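Local coordinates for Phosphoglucomutase/phosphomannomutase family protein (Burkholderia thailandensis, PDB 3UW2) that probably moves a phosphoryl group within a phosphosugar, as a member of the phosphohexose mutase family, and binds a metal ion, here zinc, at residues A[104-109]-A[179-184]; A[213-216]-A[222-225]; A[261-266]-A[363-368]; A[355-360]-A[371-376]. One frame throughout, in Å; residues are numbered along the deposited sequence.

Overall arrangement
Contacts 1 and 3 rest on aromatic side chains, contacts 2 and 4 on opposite charges. Contact 3 is wholly buried near the centre of the chain and carries two of the zinc ligands; contact 1, about 15 Å away between centres, is partly buried and joins helix 101-107 to helix 178-186. The two are linked by Tyr181, whose hydroxyl reaches Asp363. Contact 4, partly buried, shares helix 364-375 with contact 3 and closes a short loop onto it through a direct, two-pronged ion pair. Contact 2 lies at the surface, where its long ion pair is bridged by water, although Phe214 of helix 206-216 turns inward onto Phe261 and Phe263 of contact 3.

Contact 1: A[104-109]-A[179-184]; sequences GYFAAS and DQYVER
Phe106 and Tyr181 form a T-shaped aromatic pair between helix 101-107 and helix 178-186. The tyrosine presents its edge: CD1 of Tyr181 stands over one face of the Phe106 ring, toward its rim, and comes within 3.6 Å of Phe106 CG. The ring centroids are 5.3 Å apart and the planes meet at 79°. CG of Phe106 is anti to the backbone N (chi1 169°), and the ring extends onto helix 178-186.

Apolar contacts complete the seat of the phenylalanine. Its far end rests on the backbone of the second helix, Phe106 CE2 lying 3.6 Å from Tyr181 CA, while Gln180 CB approaches the same CE2 at 4.0 Å. From the next turn, Arg184 adds its aliphatic part, with CG 4.0 Å from Phe106 CE1.

The polar ends of these side chains serve other partners: Tyr181 OH bonds to Asp363, Gln180 OE1 to Tyr175, and the Arg184 guanidinium to Tyr359 OH and the carbonyl of Arg357. Phe106 also touches Phe361. The contact is thus an edge-to-face aromatic packing of two helices, one assigned to the first and the other to the second alpha/beta/alpha domain of the phosphohexose mutase fold.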
loop_
_atom_site.group_PDB
_atom_site.type_symbol
_atom_site.label_atom_id
_atom_site.label_comp_id
_atom_site.label_asym_id
_atom_site.label_seq_id
_atom_site.Cartn_x
_atom_site.Cartn_y
_atom_site.Cartn_z
ATOM N N GLY A 104 -10.717 5.481 6.014
ATOM C CA GLY A 104 -10.693 5.078 7.432
ATOM C C GLY A 104 -9.437 5.698 8.118
ATOM O O GLY A 104 -9.555 6.287 9.226
ATOM N N TYR A 105 -8.274 5.675 7.450
ATOM C CA TYR A 105 -7.060 6.319 8.009
ATOM C C TYR A 105 -7.317 7.814 8.187
ATOM O O TYR A 105 -6.940 8.422 9.194
ATOM C CB TYR A 105 -5.845 6.174 7.085
ATOM C CG TYR A 105 -5.370 4.761 6.858
ATOM C CD1 TYR A 105 -5.684 3.694 7.735
ATOM C CD2 TYR A 105 -4.577 4.479 5.731
ATOM C CE1 TYR A 105 -5.160 2.363 7.467
ATOM C CE2 TYR A 105 -4.059 3.224 5.512
ATOM C CZ TYR A 105 -4.359 2.162 6.355
ATOM O OH TYR A 105 -3.823 0.869 5.981
ATOM N N PHE A 106 -8.013 8.400 7.211
ATOM C CA PHE A 106 -8.235 9.837 7.249
ATOM C C PHE A 106 -9.161 10.140 8.453
ATOM O O PHE A 106 -8.953 11.156 9.175
ATOM C CB PHE A 106 -8.857 10.298 5.930
ATOM C CG PHE A 106 -9.376 11.751 5.959
ATOM C CD1 PHE A 106 -8.505 12.819 5.792
ATOM C CD2 PHE A 106 -10.723 12.028 6.138
ATOM C CE1 PHE A 106 -8.967 14.130 5.769
ATOM C CE2 PHE A 106 -11.200 13.382 6.177
ATOM C CZ PHE A 106 -10.329 14.412 5.981
ATOM N N ALA A 107 -10.193 9.299 8.662
ATOM C CA ALA A 107 -11.092 9.497 9.834
ATOM C C ALA A 107 -10.293 9.402 11.172
ATOM O O ALA A 107 -10.630 10.025 12.119
ATOM C CB ALA A 107 -12.254 8.466 9.826
ATOM N N ALA A 108 -9.208 8.622 11.197
ATOM C CA ALA A 108 -8.404 8.452 12.389
ATOM C C ALA A 108 -7.321 9.575 12.448
ATOM O O ALA A 108 -6.516 9.635 13.388
ATOM C CB ALA A 108 -7.778 7.042 12.396
ATOM N N SER A 109 -7.414 10.556 11.540
ATOM C CA SER A 109 -6.391 11.623 11.464
ATOM C C SER A 109 -6.923 13.008 11.770
ATOM O O SER A 109 -6.114 13.934 11.970
ATOM C CB SER A 109 -5.748 11.667 10.073
ATOM O OG SER A 109 -5.090 10.407 9.844
ATOM N N ASP A 179 -17.597 13.625 2.732
ATOM C CA ASP A 179 -17.622 15.025 2.346
ATOM C C ASP A 179 -16.384 15.731 2.908
ATOM O O ASP A 179 -15.781 16.517 2.180
ATOM C CB ASP A 179 -18.846 15.756 2.918
ATOM C CG ASP A 179 -20.139 15.368 2.234
ATOM O OD1 ASP A 179 -20.131 14.655 1.207
ATOM O OD2 ASP A 179 -21.186 15.783 2.758
ATOM N N GLN A 180 -16.044 15.503 4.191
ATOM C CA GLN A 180 -14.815 16.122 4.747
ATOM C C GLN A 180 -13.595 15.680 3.917
ATOM O O GLN A 180 -12.705 16.456 3.623
ATOM C CB GLN A 180 -14.504 15.681 6.165
ATOM C CG GLN A 180 -15.318 16.346 7.218
ATOM C CD GLN A 180 -14.950 15.847 8.585
ATOM O OE1 GLN A 180 -15.759 15.225 9.276
ATOM N NE2 GLN A 180 -13.740 16.148 9.005
ATOM N N TYR A 181 -13.551 14.414 3.583
ATOM C CA TYR A 181 -12.386 13.912 2.799
ATOM C C TYR A 181 -12.256 14.610 1.418
ATOM O O TYR A 181 -11.215 15.181 1.051
ATOM C CB TYR A 181 -12.569 12.441 2.628
ATOM C CG TYR A 181 -11.448 11.742 1.832
ATOM C CD1 TYR A 181 -10.234 11.397 2.433
ATOM C CD2 TYR A 181 -11.664 11.381 0.517
ATOM C CE1 TYR A 181 -9.231 10.712 1.662
ATOM C CE2 TYR A 181 -10.705 10.740 -0.244
ATOM C CZ TYR A 181 -9.480 10.389 0.346
ATOM O OH TYR A 181 -8.517 9.694 -0.425
ATOM N N VAL A 182 -13.319 14.549 0.635
ATOM C CA VAL A 182 -13.301 15.164 -0.687
ATOM C C VAL A 182 -12.979 16.647 -0.588
ATOM O O VAL A 182 -12.116 17.137 -1.335
ATOM C CB VAL A 182 -14.629 14.943 -1.452
ATOM C CG1 VAL A 182 -14.604 15.671 -2.815
ATOM C CG2 VAL A 182 -14.858 13.412 -1.638
ATOM N N GLU A 183 -13.633 17.354 0.337
ATOM C CA GLU A 183 -13.424 18.797 0.459
ATOM C C GLU A 183 -12.021 19.110 0.897
ATOM O O GLU A 183 -11.476 20.196 0.577
ATOM C CB GLU A 183 -14.409 19.420 1.453
ATOM C CG GLU A 183 -15.810 19.414 0.875
ATOM C CD GLU A 183 -16.882 19.543 1.950
ATOM O OE1 GLU A 183 -16.772 20.457 2.809
ATOM O OE2 GLU A 183 -17.845 18.738 1.930
ATOM N N ARG A 184 -11.428 18.161 1.629
ATOM C CA ARG A 184 -10.088 18.425 2.139
ATOM C C ARG A 184 -9.109 18.330 0.968
ATOM O O ARG A 184 -8.187 19.146 0.868
ATOM C CB ARG A 184 -9.739 17.520 3.342
ATOM C CG ARG A 184 -8.260 17.424 3.668
ATOM C CD ARG A 184 -7.647 18.742 4.183
ATOM N NE ARG A 184 -6.240 18.548 4.543
ATOM C CZ ARG A 184 -5.232 18.541 3.659
ATOM N NH1 ARG A 184 -5.451 18.727 2.346
ATOM N NH2 ARG A 184 -3.995 18.327 4.075
#

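Contact 2: A[213-216]-A[222-225]; sequences LFKA and VELF
Lys215 and Glu223 meet through a long ion pair and a shared water, across the surface between the end of helix 206-216 and strand 221-224. In the direct pair Lys215 NZ lies 3.9 Å from Glu223 OE2, and it is the sole approach of the two segments within ordinary contact distance. Their backbones stay well apart: the nearest alpha carbons, CA of Lys215 and CA of Val222, are separated by 10.9 Å. Both side chains are extended beyond CG, and they cross at about a right angle, with the ammonium group nearest Glu223 OE2.

Water-mediated hydrogen bonding supplies the closer link. One water accepts from Lys215 NZ at 2.9 Å and donates to Glu223 OE2 at 2.7 Å, bridging the two charged groups across their long separation. The other oxygen, Glu223 OE1, is bonded to Thr226 just beyond the strand, giving the carboxylate a second hold that should limit its rotation. With the lysine exposed, solvent probably weakens the attraction between the charges.

The pair spans the helix and second strand of the beta-alpha-beta unit formed by strand 197-200, helix 206-216 and strand 221-224. Strand 221-224 is an outermost strand of its four-stranded sheet and runs parallel to strand 197-200. The helix turns Phe214 inward to Phe261 and Val199, packs Leu213 and Ala216 against helix 178-186, and leaves Lys215 at the surface.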
loop_
_atom_site.group_PDB
_atom_site.type_symbol
_atom_site.label_atom_id
_atom_site.label_comp_id
_atom_site.label_asym_id
_atom_site.label_seq_id
_atom_site.Cartn_x
_atom_site.Cartn_y
_atom_site.Cartn_z
ATOM N N LEU A 213 -14.294 12.032 -6.431
ATOM C CA LEU A 213 -13.107 12.906 -6.219
ATOM C C LEU A 213 -12.592 13.503 -7.520
ATOM O O LEU A 213 -12.428 14.724 -7.600
ATOM C CB LEU A 213 -11.967 12.155 -5.490
ATOM C CG LEU A 213 -10.629 12.858 -5.354
ATOM C CD1 LEU A 213 -10.862 14.107 -4.479
ATOM C CD2 LEU A 213 -9.534 11.939 -4.745
ATOM N N PHE A 214 -12.324 12.656 -8.533
ATOM C CA PHE A 214 -11.735 13.161 -9.756
ATOM C C PHE A 214 -12.732 14.032 -10.550
ATOM O O PHE A 214 -12.332 15.003 -11.211
ATOM C CB PHE A 214 -11.101 12.032 -10.587
ATOM C CG PHE A 214 -10.060 11.228 -9.825
ATOM C CD1 PHE A 214 -9.127 11.855 -8.967
ATOM C CD2 PHE A 214 -9.997 9.848 -9.982
ATOM C CE1 PHE A 214 -8.152 11.120 -8.255
ATOM C CE2 PHE A 214 -9.074 9.079 -9.267
ATOM C CZ PHE A 214 -8.122 9.707 -8.413
ATOM N N LYS A 215 -14.044 13.746 -10.434
ATOM C CA LYS A 215 -15.032 14.702 -10.996
ATOM C C LYS A 215 -14.998 16.044 -10.288
ATOM O O LYS A 215 -15.119 17.098 -10.947
ATOM C CB LYS A 215 -16.478 14.146 -11.066
ATOM C CG LYS A 215 -16.620 13.111 -12.154
ATOM C CD LYS A 215 -18.008 12.473 -12.217
ATOM C CE LYS A 215 -18.208 12.056 -13.678
ATOM N NZ LYS A 215 -19.475 11.338 -14.037
ATOM N N ALA A 216 -14.888 15.995 -8.959
ATOM C CA ALA A 216 -14.761 17.189 -8.136
ATOM C C ALA A 216 -13.492 18.001 -8.507
ATOM O O ALA A 216 -13.472 19.222 -8.369
ATOM C CB ALA A 216 -14.692 16.816 -6.660
ATOM N N VAL A 222 -13.697 8.078 -17.993
ATOM C CA VAL A 222 -14.249 6.930 -18.639
ATOM C C VAL A 222 -14.134 5.833 -17.565
ATOM O O VAL A 222 -13.050 5.412 -17.225
ATOM C CB VAL A 222 -13.507 6.473 -19.916
ATOM C CG1 VAL A 222 -14.371 5.400 -20.531
ATOM C CG2 VAL A 222 -13.329 7.611 -20.914
ATOM N N GLU A 223 -15.274 5.406 -17.015
ATOM C CA GLU A 223 -15.272 4.484 -15.907
ATOM C C GLU A 223 -15.253 2.985 -16.312
ATOM O O GLU A 223 -16.012 2.529 -17.211
ATOM C CB GLU A 223 -16.499 4.784 -15.036
ATOM C CG GLU A 223 -16.479 6.231 -14.529
ATOM C CD GLU A 223 -17.608 6.558 -13.577
ATOM O OE1 GLU A 223 -18.067 5.678 -12.816
ATOM O OE2 GLU A 223 -18.023 7.726 -13.543
ATOM N N LEU A 224 -14.457 2.215 -15.581
ATOM C CA LEU A 224 -14.431 0.777 -15.749
ATOM C C LEU A 224 -14.679 0.116 -14.401
ATOM O O LEU A 224 -13.905 0.335 -13.472
ATOM C CB LEU A 224 -13.069 0.295 -16.308
ATOM C CG LEU A 224 -12.815 0.542 -17.793
ATOM C CD1 LEU A 224 -11.295 0.438 -18.046
ATOM C CD2 LEU A 224 -13.627 -0.407 -18.659
ATOM N N PHE A 225 -15.772 -0.648 -14.275
ATOM C CA PHE A 225 -16.038 -1.476 -13.075
ATOM C C PHE A 225 -16.004 -0.637 -11.776
ATOM O O PHE A 225 -15.338 -1.002 -10.799
ATOM C CB PHE A 225 -15.053 -2.676 -12.993
ATOM C CG PHE A 225 -14.716 -3.227 -14.324
ATOM C CD1 PHE A 225 -15.726 -3.723 -15.169
ATOM C CD2 PHE A 225 -13.395 -3.291 -14.757
ATOM C CE1 PHE A 225 -15.417 -4.230 -16.441
ATOM C CE2 PHE A 225 -13.091 -3.798 -16.032
ATOM C CZ PHE A 225 -14.092 -4.271 -16.880
HETATM O O HOH W 1 -18.273 9.290 -15.668
#

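Contact 3: A[261-266]-A[363-368]; sequences FAFDGD and DGLYTG. With ZN (zinc ion), chain K.
The zinc site of the mutase begins where strand 259-263 ends and its chain turns into the metal-binding loop, and the same segment packs against the start of helix 364-375. Asp264 OD2 and Asp266 OD1 each bind the zinc ion at 2.2 Å, and Asp268 is the third aspartate of the site. Asp266 OD2 has further partners in Lys140 and Thr101, which probably steady the carboxylate behind its metal bond.

Upstream, two phenylalanines point toward the helix. With CG anti to its carbonyl carbon (chi1 -70°), Phe263 brings its ring edge to the first turn, CE1 lying 3.4 Å from Gly364 O; the same CE1 meets Leu365 CD1 at 4.0 Å. One turn on, Phe261 CE2 reaches Gly368 O at 3.6 Å. The lack of a side chain at Gly368 lets Phe261 lie close to the helix backbone; Gly364 likewise leaves Phe263 near it. The axes of these short segments run nearly antiparallel (168°), and the packing joins alpha/beta/alpha domain II to domain III.

Asp363 is the N-cap: its OD1 accepts from Tyr366 N, which stands above the carboxylate plane, at 2.9 Å, and weakly from Leu365 N. Asp363 O receives Thr367 N and OG1 from opposite faces.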
loop_
_atom_site.group_PDB
_atom_site.type_symbol
_atom_site.label_atom_id
_atom_site.label_comp_id
_atom_site.label_asym_id
_atom_site.label_seq_id
_atom_site.Cartn_x
_atom_site.Cartn_y
_atom_site.Cartn_z
ATOM N N PHE A 261 -6.059 5.243 -14.685
ATOM C CA PHE A 261 -5.765 4.925 -13.251
ATOM C C PHE A 261 -6.502 3.627 -12.896
ATOM O O PHE A 261 -7.672 3.484 -13.195
ATOM C CB PHE A 261 -6.343 5.974 -12.297
ATOM C CG PHE A 261 -5.594 7.291 -12.233
ATOM C CD1 PHE A 261 -4.378 7.487 -12.891
ATOM C CD2 PHE A 261 -6.116 8.332 -11.436
ATOM C CE1 PHE A 261 -3.704 8.712 -12.793
ATOM C CE2 PHE A 261 -5.472 9.569 -11.353
ATOM C CZ PHE A 261 -4.242 9.749 -12.011
ATOM N N ALA A 262 -5.826 2.692 -12.237
ATOM C CA ALA A 262 -6.476 1.451 -11.762
ATOM C C ALA A 262 -6.210 1.272 -10.254
ATOM O O ALA A 262 -5.075 1.477 -9.824
ATOM C CB ALA A 262 -5.951 0.264 -12.535
ATOM N N PHE A 263 -7.260 0.972 -9.457
ATOM C CA PHE A 263 -7.122 0.930 -8.018
ATOM C C PHE A 263 -7.156 -0.498 -7.600
ATOM O O PHE A 263 -7.792 -1.325 -8.254
ATOM C CB PHE A 263 -8.265 1.714 -7.353
ATOM C CG PHE A 263 -8.163 3.187 -7.556
ATOM C CD1 PHE A 263 -7.240 3.931 -6.820
ATOM C CD2 PHE A 263 -8.968 3.838 -8.471
ATOM C CE1 PHE A 263 -7.163 5.308 -6.995
ATOM C CE2 PHE A 263 -8.871 5.202 -8.671
ATOM C CZ PHE A 263 -7.974 5.945 -7.917
ATOM N N ASP A 264 -6.484 -0.808 -6.509
ATOM C CA ASP A 264 -6.648 -2.111 -5.924
ATOM C C ASP A 264 -7.954 -2.116 -5.096
ATOM O O ASP A 264 -8.641 -1.098 -5.024
ATOM C CB ASP A 264 -5.426 -2.505 -5.103
ATOM C CG ASP A 264 -5.369 -1.832 -3.758
ATOM O OD1 ASP A 264 -5.989 -0.780 -3.488
ATOM O OD2 ASP A 264 -4.568 -2.357 -2.998
ATOM N N GLY A 265 -8.318 -3.265 -4.524
ATOM C CA GLY A 265 -9.712 -3.393 -4.017
ATOM C C GLY A 265 -10.078 -2.507 -2.860
ATOM O O GLY A 265 -11.260 -2.250 -2.663
ATOM N N ASP A 266 -9.097 -1.998 -2.066
ATOM C CA ASP A 266 -9.502 -1.070 -1.016
ATOM C C ASP A 266 -8.982 0.372 -1.212
ATOM O O ASP A 266 -9.159 1.241 -0.331
ATOM C CB ASP A 266 -9.134 -1.618 0.404
ATOM C CG ASP A 266 -7.629 -1.746 0.597
ATOM O OD1 ASP A 266 -6.970 -1.834 -0.447
ATOM O OD2 ASP A 266 -7.052 -1.764 1.719
ATOM N N ASP A 363 -2.397 6.298 0.370
ATOM C CA ASP A 363 -3.749 6.588 -0.142
ATOM C C ASP A 363 -3.640 6.641 -1.681
ATOM O O ASP A 363 -3.066 7.561 -2.247
ATOM C CB ASP A 363 -4.207 7.968 0.420
ATOM C CG ASP A 363 -5.621 8.336 -0.004
ATOM O OD1 ASP A 363 -6.073 7.850 -1.083
ATOM O OD2 ASP A 363 -6.265 9.135 0.736
ATOM N N GLY A 364 -4.201 5.648 -2.337
ATOM C CA GLY A 364 -4.271 5.603 -3.784
ATOM C C GLY A 364 -5.053 6.743 -4.437
ATOM O O GLY A 364 -4.702 7.179 -5.556
ATOM N N LEU A 365 -6.125 7.199 -3.779
ATOM C CA LEU A 365 -6.987 8.232 -4.346
ATOM C C LEU A 365 -6.289 9.615 -4.222
ATOM O O LEU A 365 -6.366 10.427 -5.144
ATOM C CB LEU A 365 -8.325 8.326 -3.583
ATOM C CG LEU A 365 -9.417 7.286 -3.962
ATOM C CD1 LEU A 365 -9.071 5.863 -3.548
ATOM C CD2 LEU A 365 -10.725 7.711 -3.254
ATOM N N TYR A 366 -5.692 9.887 -3.055
ATOM C CA TYR A 366 -4.864 11.049 -2.900
ATOM C C TYR A 366 -3.656 11.029 -3.821
ATOM O O TYR A 366 -3.326 12.049 -4.401
ATOM C CB TYR A 366 -4.408 11.205 -1.426
ATOM C CG TYR A 366 -3.768 12.546 -1.188
ATOM C CD1 TYR A 366 -4.531 13.737 -1.258
ATOM C CD2 TYR A 366 -2.392 12.660 -0.908
ATOM C CE1 TYR A 366 -3.923 15.021 -1.091
ATOM C CE2 TYR A 366 -1.791 13.905 -0.722
ATOM C CZ TYR A 366 -2.583 15.075 -0.758
ATOM O OH TYR A 366 -1.967 16.283 -0.562
ATOM N N THR A 367 -2.986 9.880 -3.961
ATOM C CA THR A 367 -1.819 9.839 -4.891
ATOM C C THR A 367 -2.331 10.193 -6.304
ATOM O O THR A 367 -1.667 10.932 -7.033
ATOM C CB THR A 367 -1.200 8.415 -4.866
ATOM O OG1 THR A 367 -0.723 8.167 -3.536
ATOM C CG2 THR A 367 -0.053 8.219 -5.912
ATOM N N GLY A 368 -3.489 9.644 -6.700
ATOM C CA GLY A 368 -4.057 9.963 -8.003
ATOM C C GLY A 368 -4.226 11.479 -8.170
ATOM O O GLY A 368 -3.895 12.034 -9.195
HETATM ZN ZN ZN K . -4.862 -2.326 -0.825
#

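Contact 4: A[355-360]-A[371-376]; sequences KDRWYG and LLEILA
Arg357 reaches from the loop after strand 352-354 to Glu373 on helix 364-375. From CB, which points toward the helix, its chain runs on through CG close to extended, then bends about the CG-CD bond (chi3 57°), which turns NE aside. NE meets Asp188, with which it forms a salt bridge beyond the two segments. At CZ the guanidinium turns its NH1/NH2 edge to the carboxylate, end-on, and the two terminal nitrogens take one oxygen each. NH1 bonds to Glu373 OE1 at 2.9 Å, almost straight at 172° and in the guanidinium plane; NH2 bonds to Glu373 OE2 at 2.9 Å with a more bent angle of 157°, its acceptor tilted slightly from that plane. Both oxygens use their syn lone pairs.

Glu373 arrives from the opposite direction, its chain extended from a CG anti to the backbone N, which carries the carboxylate out to the arginine; the two flat groups are nearly coplanar. The loop itself opens with a type II turn from Lys355 to Trp358.

Two bonds, one to each oxygen, should hold both groups against rotation, and burial of Glu373 should strengthen their attraction. With Asp188 on NE as well, the arginine ties loop and helix of domain III to a residue just beyond helix 178-186.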
loop_
_atom_site.group_PDB
_atom_site.type_symbol
_atom_site.label_atom_id
_atom_site.label_comp_id
_atom_site.label_asym_id
_atom_site.label_seq_id
_atom_site.Cartn_x
_atom_site.Cartn_y
_atom_site.Cartn_z
ATOM N N LYS A 355 3.367 12.905 3.409
ATOM C CA LYS A 355 3.231 13.677 4.609
ATOM C C LYS A 355 3.141 15.129 4.188
ATOM O O LYS A 355 2.270 15.860 4.681
ATOM C CB LYS A 355 4.406 13.447 5.567
ATOM C CG LYS A 355 4.379 14.349 6.809
ATOM C CD LYS A 355 3.109 14.155 7.631
ATOM C CE LYS A 355 3.090 15.231 8.719
ATOM N NZ LYS A 355 2.804 14.367 9.880
ATOM N N ASP A 356 3.985 15.556 3.251
ATOM C CA ASP A 356 3.844 16.947 2.671
ATOM C C ASP A 356 2.407 17.240 2.269
ATOM O O ASP A 356 1.829 16.466 1.473
ATOM C CB ASP A 356 4.747 16.997 1.435
ATOM C CG ASP A 356 4.520 18.229 0.593
ATOM O OD1 ASP A 356 5.035 19.261 1.022
ATOM O OD2 ASP A 356 3.922 18.157 -0.497
ATOM N N ARG A 357 1.781 18.264 2.876
ATOM C CA ARG A 357 0.404 18.745 2.539
ATOM C C ARG A 357 -0.666 17.710 2.857
ATOM O O ARG A 357 -1.821 17.827 2.415
ATOM C CB ARG A 357 0.293 19.113 1.041
ATOM C CG ARG A 357 1.171 20.304 0.667
ATOM C CD ARG A 357 1.330 20.472 -0.856
ATOM N NE ARG A 357 0.034 20.609 -1.561
ATOM C CZ ARG A 357 -0.116 20.322 -2.847
ATOM N NH1 ARG A 357 0.935 19.881 -3.614
ATOM N NH2 ARG A 357 -1.311 20.414 -3.363
ATOM N N TRP A 358 -0.281 16.704 3.623
ATOM C CA TRP A 358 -1.191 15.587 3.875
ATOM C C TRP A 358 -1.039 15.018 5.287
ATOM O O TRP A 358 -0.694 15.751 6.184
ATOM C CB TRP A 358 -1.040 14.557 2.738
ATOM C CG TRP A 358 -2.113 13.456 2.653
ATOM C CD1 TRP A 358 -1.922 12.081 2.589
ATOM C CD2 TRP A 358 -3.538 13.658 2.456
ATOM N NE1 TRP A 358 -3.134 11.436 2.424
ATOM C CE2 TRP A 358 -4.135 12.346 2.353
ATOM C CE3 TRP A 358 -4.370 14.804 2.417
ATOM C CZ2 TRP A 358 -5.521 12.174 2.187
ATOM C CZ3 TRP A 358 -5.737 14.621 2.257
ATOM C CH2 TRP A 358 -6.304 13.340 2.170
ATOM N N TYR A 359 -1.268 13.710 5.494
ATOM C CA TYR A 359 -1.324 13.114 6.840
ATOM C C TYR A 359 -0.337 11.942 6.972
ATOM O O TYR A 359 -0.187 11.363 8.041
ATOM C CB TYR A 359 -2.763 12.581 7.108
ATOM C CG TYR A 359 -3.720 13.728 7.087
ATOM C CD1 TYR A 359 -3.870 14.522 8.199
ATOM C CD2 TYR A 359 -4.428 14.068 5.910
ATOM C CE1 TYR A 359 -4.739 15.624 8.173
ATOM C CE2 TYR A 359 -5.299 15.152 5.877
ATOM C CZ TYR A 359 -5.422 15.919 6.992
ATOM O OH TYR A 359 -6.237 17.012 6.926
ATOM N N GLY A 360 0.295 11.577 5.879
ATOM C CA GLY A 360 1.393 10.598 5.985
ATOM C C GLY A 360 0.955 9.154 5.848
ATOM O O GLY A 360 1.812 8.266 5.887
ATOM N N LEU A 371 -0.943 13.155 -8.559
ATOM C CA LEU A 371 -0.347 12.861 -9.904
ATOM C C LEU A 371 -1.050 13.795 -10.933
ATOM O O LEU A 371 -0.393 14.466 -11.725
ATOM C CB LEU A 371 -0.559 11.384 -10.205
ATOM C CG LEU A 371 -0.076 10.917 -11.587
ATOM C CD1 LEU A 371 1.362 11.356 -11.798
ATOM C CD2 LEU A 371 -0.226 9.417 -11.708
ATOM N N LEU A 372 -2.388 13.909 -10.866
ATOM C CA LEU A 372 -3.110 14.829 -11.777
ATOM C C LEU A 372 -2.639 16.309 -11.616
ATOM O O LEU A 372 -2.586 17.061 -12.573
ATOM C CB LEU A 372 -4.617 14.732 -11.553
ATOM C CG LEU A 372 -5.391 13.438 -11.845
ATOM C CD1 LEU A 372 -6.806 13.539 -11.343
ATOM C CD2 LEU A 372 -5.380 13.268 -13.352
ATOM N N GLU A 373 -2.347 16.741 -10.402
ATOM C CA GLU A 373 -1.854 18.103 -10.185
ATOM C C GLU A 373 -0.593 18.387 -11.043
ATOM O O GLU A 373 -0.452 19.487 -11.620
ATOM C CB GLU A 373 -1.485 18.268 -8.711
ATOM C CG GLU A 373 -0.930 19.653 -8.363
ATOM C CD GLU A 373 -0.653 19.774 -6.870
ATOM O OE1 GLU A 373 0.318 19.137 -6.327
ATOM O OE2 GLU A 373 -1.428 20.485 -6.235
ATOM N N ILE A 374 0.307 17.403 -11.079
ATOM C CA ILE A 374 1.535 17.488 -11.843
ATOM C C ILE A 374 1.297 17.308 -13.347
ATOM O O ILE A 374 1.768 18.137 -14.139
ATOM C CB ILE A 374 2.567 16.459 -11.355
ATOM C CG1 ILE A 374 2.985 16.767 -9.886
ATOM C CG2 ILE A 374 3.795 16.440 -12.276
ATOM C CD1 ILE A 374 3.780 15.684 -9.200
ATOM N N LEU A 375 0.601 16.226 -13.738
ATOM C CA LEU A 375 0.319 15.899 -15.149
ATOM C C LEU A 375 -0.460 17.032 -15.837
ATOM O O LEU A 375 -0.211 17.364 -17.004
ATOM C CB LEU A 375 -0.503 14.603 -15.237
ATOM C CG LEU A 375 0.244 13.322 -14.809
ATOM C CD1 LEU A 375 -0.622 12.088 -15.098
ATOM C CD2 LEU A 375 1.636 13.223 -15.412
ATOM N N ALA A 376 -1.360 17.679 -15.100
ATOM C CA ALA A 376 -2.161 18.739 -15.718
ATOM C C ALA A 376 -1.346 19.966 -16.155
ATOM O O ALA A 376 -1.818 20.770 -16.941
ATOM C CB ALA A 376 -3.353 19.132 -14.813
#